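Local atomic coordinates of heavy metal cation tricomponent efflux pump ZneA(CzcA-like) (Cupriavidus metallidurans, PDB entry 4K0J), a protein that exports zinc as a Zn(II)/proton antiporter of the RND superfamily, working as the inner-membrane pump of a three-component heavy-metal efflux system. Residues G135-T141 / I280-L286; G269-D274 / H589-G595; V318-D322 / T611-L615; E552-Q558 / F648-D654. One frame throughout, in Å; residues are numbered along the deposited sequence.

Contact 1: G135-T141 / I280-L286; sequences GEIYRYT and IQGITLL
Tyr138 O takes two donors from Thr284. The hydroxyl OG1 lies 3.2 Å from Tyr138 O, in the carbonyl plane on a lone pair, while Thr284 N gives it a second, weak bond. Thr284 keeps OG1 beside its own backbone N (chi1 -54°), so both donors reach the same oxygen. Further along, Gly282 N to Tyr140 O (3.1 Å) and Tyr140 N to Gly282 O (3.3 Å) close a hydrogen-bonded antiparallel pair. Here the Tyr140 ring turns back over the neighbouring strand, with Gly282 N 3.8 Å above one face and toward the rim; its hydroxyl bonds Gln156 on helix 149-164. The two strands form the central pair of the antiparallel sheet of a ferredoxin-like (beta-alpha-beta-beta-alpha-beta) unit, with 316-319 beyond 135-143 and 170-177 beyond 280-287. On the other face, Arg139 runs extended alongside Ile283, whose branches underlie one face of the guanidinium; Ile283 CD1 is 3.7 Å from Arg139 NH1. Ile283 CG2 also packs on Glu136 CB at 3.6 Å, and Glu136 makes a long salt bridge to Arg139. Gln281 NE2 sits at the guanidinium edge, its amide plane 47° away, while Gln281 OE1 bonds Tyr320 OH.

Contact 2: G269-D274 / H589-G595; sequences GILGMD and HVVTQVG
Asp274 holds strand 587-595 at His589 and Val590 with both carboxylate oxygens. His589 ND1 donates to Asp274 OD2 at 2.7 Å, meeting its syn lone pair from within the imidazole plane; ring and carboxylate are nearly coplanar, 28° apart. The other oxygen, OD1, accepts the backbone N of Val590 at 3.2 Å in a nearly straight bond (167°). Two bonds from adjacent residues thus fix the rotation of the carboxylate. Met273, extended beyond CG, brings its CE to 3.5 Å from His589 ND1, approaching the ring obliquely. The methyls of Val591 serve two neighbours: CG2 rests on Met273 CG at 3.5 Å, whereas CG1, anti to the backbone N (chi1 163°), meets Leu271 CD1 at 3.6 Å.

Behind these side chains lies an antiparallel ladder. Gly272 and Thr592 exchange two bonds, Gly272 N to Thr592 O and Thr592 N to Gly272 O, each 2.9 Å. Ile270 N bonds Val594 O, with a weak return bond from Val594 N to Ile270 O. Thr592 OG1 adds a weak bond to Gly272 N.

Strand 269-272 is the edge strand of a five-stranded sheet, next to 587-595. Strand 608-615 flanks the latter on its other side. Helix 567-581 packs against Ile270, Val590 and Thr592, whereas Leu271 and Val591 lean on Gln281 of strand 280-287.

Contact 3: V318-D322 / T611-L615; sequences VPYID and TAVTL
Tyr320 and Thr614, 7.2 Å apart, are the closest pair of CA atoms between the two segments; with no hydrogen bond between them, the segments meet through side chains and one backbone carbonyl. Thr614 CG2 reaches the backbone at Tyr320 O, 3.4 Å away, and also the ring at Tyr320 CD1, 4.0 Å away; the two side chains cross at about a right angle. Two residues earlier on strand 608-615, Ala612 CB comes to 3.9 Å from Tyr320 CE1. Both methyls approach the ring obliquely; the contact is van der Waals in character and small, burying about 149 Å² in all.

The chain turns a corner at Tyr320, where a classic beta bulge sets Tyr320 and Ile321 both opposite Arg139. The break joins strand 316-319 to strand 321-322 at the edge of one sheet and directs the tyrosine toward the neighbouring sheet, which contains 608-615. With CG placed between the backbone N and the carbonyl carbon (chi1 65°), the ring runs along that second sheet, and Tyr320 OH ends at Gln281 OE1, to which it is hydrogen-bonded. Ile321 adds a looser flank: its CD1 is 4.4 Å from Ala612 CB and its CG1 4.3 Å from Thr614 CG2.

The polar branch of Thr614 is engaged within its own sheet, where OG1 bonds the backbone N of His589, so the methyl is the branch presented to Tyr320. Immediately beyond the bulge begins helix 323-353, whose later part is a predicted transmembrane span.

Contact 4: E552-Q558 / F648-D654; sequences EGSIWLQ and FSQPMID
The edge of a ferredoxin-like sheet, where strand 645-649 pairs with 554-560 before turning into helix 653-660, is built here round Trp556 and Ser649. Their backbones exchange two bonds of 2.9 Å, Trp556 N to Ser649 O and Ser649 N to Trp556 O, forming an antiparallel hydrogen-bonded pair. Past Ser649 the chain leaves the strand, and Glu552 receives it: Met652 N donates to the syn lone pair of Glu552 OE1 at 3.0 Å and 165°, and Ile653 N makes a weak bond to OE2. Gln650 returns the grip, its OE1 accepting Glu552 N at 3.1 Å. Carboxylate and amide lie stacked, 26° from parallel, and Gln650 NE2 turns to Leu550 O.

This turn leads into helix 653-660 and is held by the loop residue Glu552 and by strand 554-560. Pro651 fits between Ser554 and the indole of Trp556, approaching obliquely with CG 3.8 Å from Trp556 CE3. The tryptophan has CG anti to its N (chi1 -167°), which swings the ring across the proline rather than along its own strand.

At the far end Asp654 is held on both oxygens. Ser649 OG donates to OD1 at 2.7 Å, and Gln558 NE2 reaches OD2 at 3.2 Å, on the syn side but out of the carboxylate plane, with amide and carboxylate nearly parallel. The amide itself is anchored mainly by Glu610, which takes NE2, and by His608, bonded to Gln558 OE1. Opposite the indole, Ile555 and Phe648 face helix 627-638.

Overall arrangement
The four contacts lie in two neighbouring sheets, probably the PN2 and PC1 porter subdomains of an AcrB-like pump. Contact 1 is the core of the first. Contacts 2 and 4 lie at opposite edges of the five-stranded second sheet, their centres about 15 Å apart, and contact 3 spans the two sheets, about 10 Å from contact 1 and 11 Å from contacts 2 and 4. Along the chain contact 1 closes before contacts 3 and 4 open, whereas contact 2 interleaves with all three others and 3 with 4. Strand 269-272, just ahead of 280-287, joins the second sheet, so the subdomains are linked by this lent strand as well as by Tyr320, Arg139, Gln593 and Trp556.

Contact 1: G135-T141 / I280-L286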
loop_
_atom_site.group_PDB
_atom_site.type_symbol
_atom_site.label_atom_id
_atom_site.label_comp_id
_atom_site.label_asym_id
_atom_site.label_seq_id
_atom_site.Cartn_x
_atom_site.Cartn_y
_atom_site.Cartn_z
ATOM N N GLY C 135 8.894 -21.396 6.238
ATOM C CA GLY C 135 8.940 -20.507 7.381
ATOM C C GLY C 135 9.026 -21.237 8.706
ATOM O O GLY C 135 9.233 -20.618 9.746
ATOM N N GLU C 136 8.878 -22.556 8.671
ATOM C CA GLU C 136 8.836 -23.362 9.887
ATOM C C GLU C 136 10.244 -23.618 10.430
ATOM O O GLU C 136 10.814 -24.695 10.239
ATOM C CB GLU C 136 8.112 -24.674 9.595
ATOM C CG GLU C 136 6.713 -24.475 9.029
ATOM C CD GLU C 136 6.224 -25.665 8.232
ATOM O OE1 GLU C 136 7.052 -26.316 7.554
ATOM O OE2 GLU C 136 5.009 -25.946 8.279
ATOM N N ILE C 137 10.792 -22.630 11.131
ATOM C CA ILE C 137 12.232 -22.581 11.356
ATOM C C ILE C 137 12.725 -23.210 12.653
ATOM O O ILE C 137 13.925 -23.424 12.821
ATOM C CB ILE C 137 12.758 -21.138 11.271
ATOM C CG1 ILE C 137 11.993 -20.233 12.237
ATOM C CG2 ILE C 137 12.644 -20.607 9.848
ATOM C CD1 ILE C 137 12.480 -18.795 12.215
ATOM N N TYR C 138 11.814 -23.517 13.568
ATOM C CA TYR C 138 12.223 -24.037 14.868
ATOM C C TYR C 138 11.183 -24.978 15.457
ATOM O O TYR C 138 10.243 -24.546 16.123
ATOM C CB TYR C 138 12.499 -22.878 15.821
ATOM C CG TYR C 138 13.028 -23.275 17.182
ATOM C CD1 TYR C 138 12.183 -23.355 18.280
ATOM C CD2 TYR C 138 14.375 -23.544 17.374
ATOM C CE1 TYR C 138 12.662 -23.704 19.530
ATOM C CE2 TYR C 138 14.865 -23.889 18.620
ATOM C CZ TYR C 138 14.004 -23.970 19.695
ATOM O OH TYR C 138 14.490 -24.314 20.937
ATOM N N ARG C 139 11.356 -26.270 15.201
ATOM C CA ARG C 139 10.460 -27.292 15.736
ATOM C C ARG C 139 10.954 -27.769 17.090
ATOM O O ARG C 139 12.149 -27.980 17.276
ATOM C CB ARG C 139 10.353 -28.464 14.763
ATOM C CG ARG C 139 9.573 -28.125 13.510
ATOM C CD ARG C 139 9.597 -29.251 12.503
ATOM N NE ARG C 139 8.741 -28.949 11.362
ATOM C CZ ARG C 139 7.452 -29.267 11.294
ATOM N NH1 ARG C 139 6.876 -29.905 12.306
ATOM N NH2 ARG C 139 6.742 -28.950 10.214
ATOM N N TYR C 140 10.040 -27.920 18.042
ATOM C CA TYR C 140 10.434 -28.269 19.402
ATOM C C TYR C 140 9.364 -29.087 20.100
ATOM O O TYR C 140 8.245 -29.217 19.611
ATOM C CB TYR C 140 10.721 -27.010 20.228
ATOM C CG TYR C 140 9.469 -26.281 20.654
ATOM C CD1 TYR C 140 8.877 -26.530 21.887
ATOM C CD2 TYR C 140 8.868 -25.362 19.819
ATOM C CE1 TYR C 140 7.729 -25.878 22.279
ATOM C CE2 TYR C 140 7.719 -24.699 20.203
ATOM C CZ TYR C 140 7.152 -24.964 21.432
ATOM O OH TYR C 140 6.003 -24.307 21.806
ATOM N N THR C 141 9.721 -29.608 21.267
ATOM C CA THR C 141 8.807 -30.383 22.086
ATOM C C THR C 141 9.082 -30.066 23.547
ATOM O O THR C 141 10.234 -29.842 23.938
ATOM C CB THR C 141 8.965 -31.895 21.818
ATOM O OG1 THR C 141 8.573 -32.177 20.470
ATOM C CG2 THR C 141 8.101 -32.710 22.749
ATOM N N ILE C 280 3.813 -33.243 22.968
ATOM C CA ILE C 280 3.280 -31.998 22.416
ATOM C C ILE C 280 4.363 -31.103 21.819
ATOM O O ILE C 280 5.418 -30.916 22.412
ATOM C CB ILE C 280 2.489 -31.229 23.484
ATOM C CG1 ILE C 280 2.039 -29.866 22.959
ATOM C CG2 ILE C 280 3.314 -31.084 24.757
ATOM C CD1 ILE C 280 1.043 -29.179 23.864
ATOM N N GLN C 281 4.100 -30.553 20.641
ATOM C CA GLN C 281 5.121 -29.812 19.914
ATOM C C GLN C 281 4.646 -28.465 19.386
ATOM O O GLN C 281 3.444 -28.207 19.266
ATOM C CB GLN C 281 5.599 -30.620 18.718
ATOM C CG GLN C 281 4.667 -30.498 17.538
ATOM C CD GLN C 281 5.357 -30.766 16.231
ATOM O OE1 GLN C 281 6.435 -31.357 16.195
ATOM N NE2 GLN C 281 4.742 -30.325 15.142
ATOM N N GLY C 282 5.610 -27.618 19.042
ATOM C CA GLY C 282 5.315 -26.334 18.438
ATOM C C GLY C 282 6.121 -26.086 17.176
ATOM O O GLY C 282 7.226 -26.601 17.017
ATOM N N ILE C 283 5.554 -25.287 16.279
ATOM C CA ILE C 283 6.187 -24.946 15.013
ATOM C C ILE C 283 6.287 -23.423 14.880
ATOM O O ILE C 283 5.271 -22.729 14.723
ATOM C CB ILE C 283 5.380 -25.507 13.827
ATOM C CG1 ILE C 283 4.941 -26.947 14.108
ATOM C CG2 ILE C 283 6.185 -25.426 12.546
ATOM C CD1 ILE C 283 4.080 -27.563 13.019
ATOM N N THR C 284 7.511 -22.906 14.960
ATOM C CA THR C 284 7.740 -21.469 14.885
ATOM C C THR C 284 7.718 -21.012 13.440
ATOM O O THR C 284 8.577 -21.394 12.642
ATOM C CB THR C 284 9.081 -21.085 15.508
ATOM O OG1 THR C 284 9.152 -21.611 16.840
ATOM C CG2 THR C 284 9.237 -19.567 15.541
ATOM N N LEU C 285 6.730 -20.189 13.110
ATOM C CA LEU C 285 6.505 -19.797 11.729
ATOM C C LEU C 285 7.157 -18.467 11.403
ATOM O O LEU C 285 6.721 -17.416 11.876
ATOM C CB LEU C 285 5.011 -19.736 11.428
ATOM C CG LEU C 285 4.257 -21.007 11.822
ATOM C CD1 LEU C 285 2.793 -20.931 11.417
ATOM C CD2 LEU C 285 4.928 -22.215 11.205
ATOM N N LEU C 286 8.206 -18.531 10.588
ATOM C CA LEU C 286 8.901 -17.346 10.123
ATOM C C LEU C 286 7.951 -16.470 9.319
ATOM O O LEU C 286 7.403 -16.911 8.306
ATOM C CB LEU C 286 10.102 -17.740 9.260
ATOM C CG LEU C 286 10.969 -16.589 8.745
ATOM C CD1 LEU C 286 11.887 -16.067 9.843
ATOM C CD2 LEU C 286 11.761 -17.024 7.528
#

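Contact 2: G269-D274 / H589-G595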
loop_
_atom_site.group_PDB
_atom_site.type_symbol
_atom_site.label_atom_id
_atom_site.label_comp_id
_atom_site.label_asym_id
_atom_site.label_seq_id
_atom_site.Cartn_x
_atom_site.Cartn_y
_atom_site.Cartn_z
ATOM N N GLY C 269 -5.074 -34.566 16.743
ATOM C CA GLY C 269 -4.198 -35.634 16.309
ATOM C C GLY C 269 -3.324 -36.058 17.470
ATOM O O GLY C 269 -3.488 -35.575 18.592
ATOM N N ILE C 270 -2.402 -36.972 17.206
ATOM C CA ILE C 270 -1.410 -37.356 18.196
ATOM C C ILE C 270 -0.026 -37.129 17.605
ATOM O O ILE C 270 0.195 -37.328 16.406
ATOM C CB ILE C 270 -1.578 -38.825 18.619
ATOM C CG1 ILE C 270 -3.018 -39.084 19.063
ATOM C CG2 ILE C 270 -0.623 -39.180 19.743
ATOM C CD1 ILE C 270 -3.294 -40.525 19.436
ATOM N N LEU C 271 0.897 -36.680 18.444
ATOM C CA LEU C 271 2.274 -36.485 18.025
ATOM C C LEU C 271 3.148 -37.445 18.797
ATOM O O LEU C 271 2.988 -37.595 20.006
ATOM C CB LEU C 271 2.721 -35.056 18.305
ATOM C CG LEU C 271 4.216 -34.813 18.120
ATOM C CD1 LEU C 271 4.466 -34.046 16.834
ATOM C CD2 LEU C 271 4.789 -34.086 19.319
ATOM N N GLY C 272 4.067 -38.102 18.101
ATOM C CA GLY C 272 4.924 -39.082 18.740
ATOM C C GLY C 272 6.397 -38.809 18.526
ATOM O O GLY C 272 6.778 -38.127 17.573
ATOM N N MET C 273 7.229 -39.339 19.419
ATOM C CA MET C 273 8.674 -39.226 19.270
ATOM C C MET C 273 9.388 -40.495 19.736
ATOM O O MET C 273 8.754 -41.536 19.894
ATOM C CB MET C 273 9.196 -38.010 20.021
ATOM C CG MET C 273 10.315 -37.299 19.297
ATOM S SD MET C 273 10.951 -35.899 20.217
ATOM C CE MET C 273 12.216 -35.324 19.086
ATOM N N ASP C 274 10.701 -40.401 19.936
ATOM C CA ASP C 274 11.527 -41.528 20.373
ATOM C C ASP C 274 10.869 -42.304 21.506
ATOM O O ASP C 274 10.976 -41.917 22.670
ATOM C CB ASP C 274 12.895 -41.029 20.844
ATOM C CG ASP C 274 13.358 -39.797 20.093
ATOM O OD1 ASP C 274 13.168 -39.738 18.858
ATOM O OD2 ASP C 274 13.902 -38.880 20.744
ATOM N N HIS C 589 16.553 -38.111 15.906
ATOM C CA HIS C 589 15.193 -38.154 16.435
ATOM C C HIS C 589 14.197 -38.465 15.323
ATOM O O HIS C 589 14.445 -38.177 14.154
ATOM C CB HIS C 589 14.814 -36.817 17.077
ATOM C CG HIS C 589 15.613 -36.475 18.295
ATOM N ND1 HIS C 589 15.289 -36.936 19.553
ATOM C CD2 HIS C 589 16.712 -35.701 18.450
ATOM C CE1 HIS C 589 16.161 -36.470 20.429
ATOM N NE2 HIS C 589 17.036 -35.718 19.786
ATOM N N VAL C 590 13.069 -39.057 15.693
ATOM C CA VAL C 590 11.989 -39.302 14.746
ATOM C C VAL C 590 10.671 -38.829 15.351
ATOM O O VAL C 590 10.293 -39.239 16.453
ATOM C CB VAL C 590 11.872 -40.789 14.373
ATOM C CG1 VAL C 590 10.820 -40.978 13.296
ATOM C CG2 VAL C 590 13.212 -41.324 13.907
ATOM N N VAL C 591 9.984 -37.957 14.620
ATOM C CA VAL C 591 8.753 -37.339 15.090
ATOM C C VAL C 591 7.604 -37.644 14.139
ATOM O O VAL C 591 7.725 -37.452 12.935
ATOM C CB VAL C 591 8.907 -35.808 15.195
ATOM C CG1 VAL C 591 7.550 -35.138 15.283
ATOM C CG2 VAL C 591 9.775 -35.429 16.379
ATOM N N THR C 592 6.490 -38.118 14.679
ATOM C CA THR C 592 5.300 -38.340 13.868
ATOM C C THR C 592 4.219 -37.330 14.221
ATOM O O THR C 592 4.015 -37.004 15.394
ATOM C CB THR C 592 4.715 -39.763 14.058
ATOM O OG1 THR C 592 4.181 -39.901 15.382
ATOM C CG2 THR C 592 5.778 -40.829 13.822
ATOM N N GLN C 593 3.535 -36.836 13.195
ATOM C CA GLN C 593 2.361 -36.002 13.393
ATOM C C GLN C 593 1.148 -36.681 12.779
ATOM O O GLN C 593 0.742 -36.353 11.662
ATOM C CB GLN C 593 2.555 -34.644 12.735
ATOM C CG GLN C 593 3.848 -33.963 13.092
ATOM C CD GLN C 593 4.050 -32.701 12.296
ATOM O OE1 GLN C 593 5.127 -32.106 12.315
ATOM N NE2 GLN C 593 3.011 -32.285 11.579
ATOM N N VAL C 594 0.567 -37.636 13.494
ATOM C CA VAL C 594 -0.613 -38.303 12.962
ATOM C C VAL C 594 -1.837 -37.448 13.246
ATOM O O VAL C 594 -2.005 -36.950 14.355
ATOM C CB VAL C 594 -0.778 -39.763 13.494
ATOM C CG1 VAL C 594 0.016 -39.977 14.772
ATOM C CG2 VAL C 594 -2.247 -40.108 13.705
ATOM N N GLY C 595 -2.670 -37.244 12.234
ATOM C CA GLY C 595 -3.897 -36.502 12.425
ATOM C C GLY C 595 -3.739 -35.000 12.304
ATOM O O GLY C 595 -2.847 -34.511 11.603
#

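Contact 3: V318-D322 / T611-L615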
loop_
_atom_site.group_PDB
_atom_site.type_symbol
_atom_site.label_atom_id
_atom_site.label_comp_id
_atom_site.label_asym_id
_atom_site.label_seq_id
_atom_site.Cartn_x
_atom_site.Cartn_y
_atom_site.Cartn_z
ATOM N N VAL C 318 12.767 -28.308 24.058
ATOM C CA VAL C 318 13.929 -28.796 23.329
ATOM C C VAL C 318 13.602 -28.948 21.859
ATOM O O VAL C 318 12.609 -29.574 21.502
ATOM C CB VAL C 318 14.439 -30.124 23.897
ATOM C CG1 VAL C 318 13.289 -30.945 24.380
ATOM C CG2 VAL C 318 15.235 -30.884 22.841
ATOM N N PRO C 319 14.432 -28.348 20.999
ATOM C CA PRO C 319 14.216 -28.384 19.551
ATOM C C PRO C 319 14.686 -29.689 18.912
ATOM O O PRO C 319 15.545 -30.371 19.462
ATOM C CB PRO C 319 15.075 -27.222 19.051
ATOM C CG PRO C 319 16.169 -27.100 20.061
ATOM C CD PRO C 319 15.563 -27.480 21.379
ATOM N N TYR C 320 14.117 -30.026 17.760
ATOM C CA TYR C 320 14.587 -31.164 16.983
ATOM C C TYR C 320 14.879 -30.739 15.550
ATOM O O TYR C 320 15.658 -31.382 14.845
ATOM C CB TYR C 320 13.619 -32.360 17.053
ATOM C CG TYR C 320 12.248 -32.155 16.451
ATOM C CD1 TYR C 320 12.047 -32.246 15.080
ATOM C CD2 TYR C 320 11.141 -31.919 17.259
ATOM C CE1 TYR C 320 10.788 -32.078 14.525
ATOM C CE2 TYR C 320 9.877 -31.752 16.713
ATOM C CZ TYR C 320 9.708 -31.834 15.345
ATOM O OH TYR C 320 8.461 -31.668 14.791
ATOM N N ILE C 321 14.247 -29.650 15.127
ATOM C CA ILE C 321 14.670 -28.955 13.918
ATOM C C ILE C 321 14.930 -27.495 14.263
ATOM O O ILE C 321 14.127 -26.849 14.931
ATOM C CB ILE C 321 13.652 -29.072 12.756
ATOM C CG1 ILE C 321 13.446 -30.541 12.373
ATOM C CG2 ILE C 321 14.141 -28.297 11.540
ATOM C CD1 ILE C 321 12.589 -30.759 11.130
ATOM N N ASP C 322 16.069 -26.987 13.811
ATOM C CA ASP C 322 16.481 -25.630 14.121
ATOM C C ASP C 322 17.245 -25.062 12.930
ATOM O O ASP C 322 18.401 -25.423 12.700
ATOM C CB ASP C 322 17.374 -25.650 15.361
ATOM C CG ASP C 322 17.595 -24.278 15.947
ATOM O OD1 ASP C 322 17.779 -23.313 15.177
ATOM O OD2 ASP C 322 17.585 -24.168 17.189
ATOM N N THR C 611 5.771 -37.200 8.965
ATOM C CA THR C 611 6.846 -37.599 9.864
ATOM C C THR C 611 8.101 -36.758 9.643
ATOM O O THR C 611 8.467 -36.469 8.509
ATOM C CB THR C 611 7.182 -39.094 9.678
ATOM O OG1 THR C 611 5.975 -39.865 9.734
ATOM C CG2 THR C 611 8.152 -39.579 10.753
ATOM N N ALA C 612 8.751 -36.353 10.727
ATOM C CA ALA C 612 10.035 -35.674 10.617
ATOM C C ALA C 612 11.165 -36.601 11.064
ATOM O O ALA C 612 11.148 -37.136 12.174
ATOM C CB ALA C 612 10.034 -34.390 11.425
ATOM N N VAL C 613 12.143 -36.791 10.184
ATOM C CA VAL C 613 13.277 -37.668 10.458
ATOM C C VAL C 613 14.585 -36.896 10.516
ATOM O O VAL C 613 15.120 -36.483 9.487
ATOM C CB VAL C 613 13.413 -38.749 9.387
ATOM C CG1 VAL C 613 14.583 -39.658 9.712
ATOM C CG2 VAL C 613 12.127 -39.547 9.290
ATOM N N THR C 614 15.095 -36.707 11.727
ATOM C CA THR C 614 16.333 -35.968 11.930
ATOM C C THR C 614 17.513 -36.929 11.915
ATOM O O THR C 614 17.401 -38.066 12.371
ATOM C CB THR C 614 16.320 -35.200 13.267
ATOM O OG1 THR C 614 16.492 -36.119 14.352
ATOM C CG2 THR C 614 15.005 -34.454 13.444
ATOM N N LEU C 615 18.644 -36.469 11.393
ATOM C CA LEU C 615 19.810 -37.329 11.242
ATOM C C LEU C 615 20.966 -36.924 12.149
ATOM O O LEU C 615 20.925 -35.886 12.811
ATOM C CB LEU C 615 20.287 -37.326 9.788
ATOM C CG LEU C 615 19.227 -37.573 8.714
ATOM C CD1 LEU C 615 19.857 -37.564 7.325
ATOM C CD2 LEU C 615 18.493 -38.879 8.979
#

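Contact 4: E552-Q558 / F648-D654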
loop_
_atom_site.group_PDB
_atom_site.type_symbol
_atom_site.label_atom_id
_atom_site.label_comp_id
_atom_site.label_asym_id
_atom_site.label_seq_id
_atom_site.Cartn_x
_atom_site.Cartn_y
_atom_site.Cartn_z
ATOM N N GLU C 552 19.036 -30.886 2.770
ATOM C CA GLU C 552 18.763 -30.163 4.001
ATOM C C GLU C 552 19.270 -31.007 5.174
ATOM O O GLU C 552 19.879 -32.060 4.974
ATOM C CB GLU C 552 17.264 -29.879 4.130
ATOM C CG GLU C 552 16.638 -29.295 2.866
ATOM C CD GLU C 552 15.134 -29.066 2.989
ATOM O OE1 GLU C 552 14.544 -29.403 4.039
ATOM O OE2 GLU C 552 14.543 -28.545 2.023
ATOM N N GLY C 553 19.024 -30.555 6.397
ATOM C CA GLY C 553 19.506 -31.275 7.560
ATOM C C GLY C 553 18.824 -32.610 7.814
ATOM O O GLY C 553 19.374 -33.471 8.503
ATOM N N SER C 554 17.634 -32.791 7.250
ATOM C CA SER C 554 16.789 -33.919 7.625
ATOM C C SER C 554 16.025 -34.539 6.462
ATOM O O SER C 554 16.348 -34.308 5.299
ATOM C CB SER C 554 15.805 -33.480 8.714
ATOM O OG SER C 554 15.202 -32.243 8.383
ATOM N N ILE C 555 15.012 -35.335 6.797
ATOM C CA ILE C 555 14.151 -35.984 5.808
ATOM C C ILE C 555 12.683 -35.936 6.242
ATOM O O ILE C 555 12.362 -36.303 7.364
ATOM C CB ILE C 555 14.539 -37.467 5.611
ATOM C CG1 ILE C 555 15.939 -37.590 5.011
ATOM C CG2 ILE C 555 13.531 -38.173 4.719
ATOM C CD1 ILE C 555 16.357 -39.014 4.762
ATOM N N TRP C 556 11.796 -35.497 5.351
ATOM C CA TRP C 556 10.365 -35.433 5.663
ATOM C C TRP C 556 9.564 -36.560 5.008
ATOM O O TRP C 556 9.860 -36.977 3.892
ATOM C CB TRP C 556 9.784 -34.085 5.245
ATOM C CG TRP C 556 8.429 -33.820 5.784
ATOM C CD1 TRP C 556 7.237 -34.092 5.179
ATOM C CD2 TRP C 556 8.114 -33.209 7.040
ATOM N NE1 TRP C 556 6.194 -33.696 5.986
ATOM C CE2 TRP C 556 6.707 -33.149 7.133
ATOM C CE3 TRP C 556 8.882 -32.709 8.096
ATOM C CZ2 TRP C 556 6.055 -32.609 8.240
ATOM C CZ3 TRP C 556 8.231 -32.175 9.195
ATOM C CH2 TRP C 556 6.831 -32.130 9.257
ATOM N N LEU C 557 8.540 -37.037 5.706
ATOM C CA LEU C 557 7.739 -38.159 5.234
ATOM C C LEU C 557 6.249 -37.825 5.140
ATOM O O LEU C 557 5.674 -37.230 6.049
ATOM C CB LEU C 557 7.933 -39.372 6.153
ATOM C CG LEU C 557 9.094 -40.353 5.949
ATOM C CD1 LEU C 557 10.440 -39.675 6.048
ATOM C CD2 LEU C 557 9.011 -41.466 6.970
ATOM N N GLN C 558 5.629 -38.215 4.033
ATOM C CA GLN C 558 4.178 -38.167 3.921
ATOM C C GLN C 558 3.635 -39.585 4.020
ATOM O O GLN C 558 3.413 -40.248 3.010
ATOM C CB GLN C 558 3.757 -37.529 2.600
ATOM C CG GLN C 558 4.073 -36.050 2.511
ATOM C CD GLN C 558 3.129 -35.207 3.342
ATOM O OE1 GLN C 558 2.026 -35.641 3.676
ATOM N NE2 GLN C 558 3.559 -33.999 3.685
ATOM N N PHE C 648 8.413 -39.833 0.328
ATOM C CA PHE C 648 9.733 -39.313 0.687
ATOM C C PHE C 648 10.021 -37.904 0.153
ATOM O O PHE C 648 9.948 -37.651 -1.054
ATOM C CB PHE C 648 10.822 -40.268 0.209
ATOM C CG PHE C 648 11.057 -41.429 1.123
ATOM C CD1 PHE C 648 12.016 -41.359 2.116
ATOM C CD2 PHE C 648 10.334 -42.598 0.983
ATOM C CE1 PHE C 648 12.246 -42.436 2.962
ATOM C CE2 PHE C 648 10.561 -43.676 1.827
ATOM C CZ PHE C 648 11.518 -43.591 2.816
ATOM N N SER C 649 10.367 -36.998 1.065
ATOM C CA SER C 649 10.663 -35.605 0.730
ATOM C C SER C 649 11.543 -34.948 1.793
ATOM O O SER C 649 12.289 -35.623 2.495
ATOM C CB SER C 649 9.368 -34.808 0.537
ATOM O OG SER C 649 8.365 -35.233 1.445
ATOM N N GLN C 650 11.466 -33.625 1.899
ATOM C CA GLN C 650 12.250 -32.884 2.887
ATOM C C GLN C 650 11.399 -31.792 3.533
ATOM O O GLN C 650 10.440 -31.321 2.931
ATOM C CB GLN C 650 13.516 -32.289 2.252
ATOM C CG GLN C 650 14.422 -33.321 1.621
ATOM C CD GLN C 650 15.797 -32.786 1.328
ATOM O OE1 GLN C 650 16.680 -32.820 2.185
ATOM N NE2 GLN C 650 15.996 -32.298 0.108
ATOM N N PRO C 651 11.740 -31.398 4.770
ATOM C CA PRO C 651 10.894 -30.462 5.518
ATOM C C PRO C 651 10.651 -29.101 4.854
ATOM O O PRO C 651 9.541 -28.591 4.958
ATOM C CB PRO C 651 11.647 -30.304 6.839
ATOM C CG PRO C 651 12.355 -31.595 7.003
ATOM C CD PRO C 651 12.808 -31.955 5.618
ATOM N N MET C 652 11.644 -28.520 4.193
ATOM C CA MET C 652 11.432 -27.221 3.557
ATOM C C MET C 652 10.802 -27.367 2.181
ATOM O O MET C 652 9.820 -26.701 1.863
ATOM C CB MET C 652 12.742 -26.444 3.420
ATOM C CG MET C 652 13.356 -25.951 4.716
ATOM S SD MET C 652 14.896 -25.065 4.386
ATOM C CE MET C 652 14.304 -23.383 4.255
ATOM N N ILE C 653 11.382 -28.246 1.367
ATOM C CA ILE C 653 10.983 -28.388 -0.031
ATOM C C ILE C 653 9.593 -29.006 -0.219
ATOM O O ILE C 653 8.923 -28.734 -1.211
ATOM C CB ILE C 653 12.041 -29.173 -0.847
ATOM C CG1 ILE C 653 11.831 -28.966 -2.348
ATOM C CG2 ILE C 653 12.024 -30.649 -0.487
ATOM C CD1 ILE C 653 12.029 -27.545 -2.799
ATOM N N ASP C 654 9.163 -29.825 0.737
ATOM C CA ASP C 654 7.847 -30.457 0.678
ATOM C C ASP C 654 6.740 -29.405 0.626
ATOM O O ASP C 654 5.761 -29.542 -0.115
ATOM C CB ASP C 654 7.644 -31.360 1.894
ATOM C CG ASP C 654 6.391 -32.196 1.801
ATOM O OD1 ASP C 654 6.454 -33.298 1.220
ATOM O OD2 ASP C 654 5.348 -31.760 2.323
#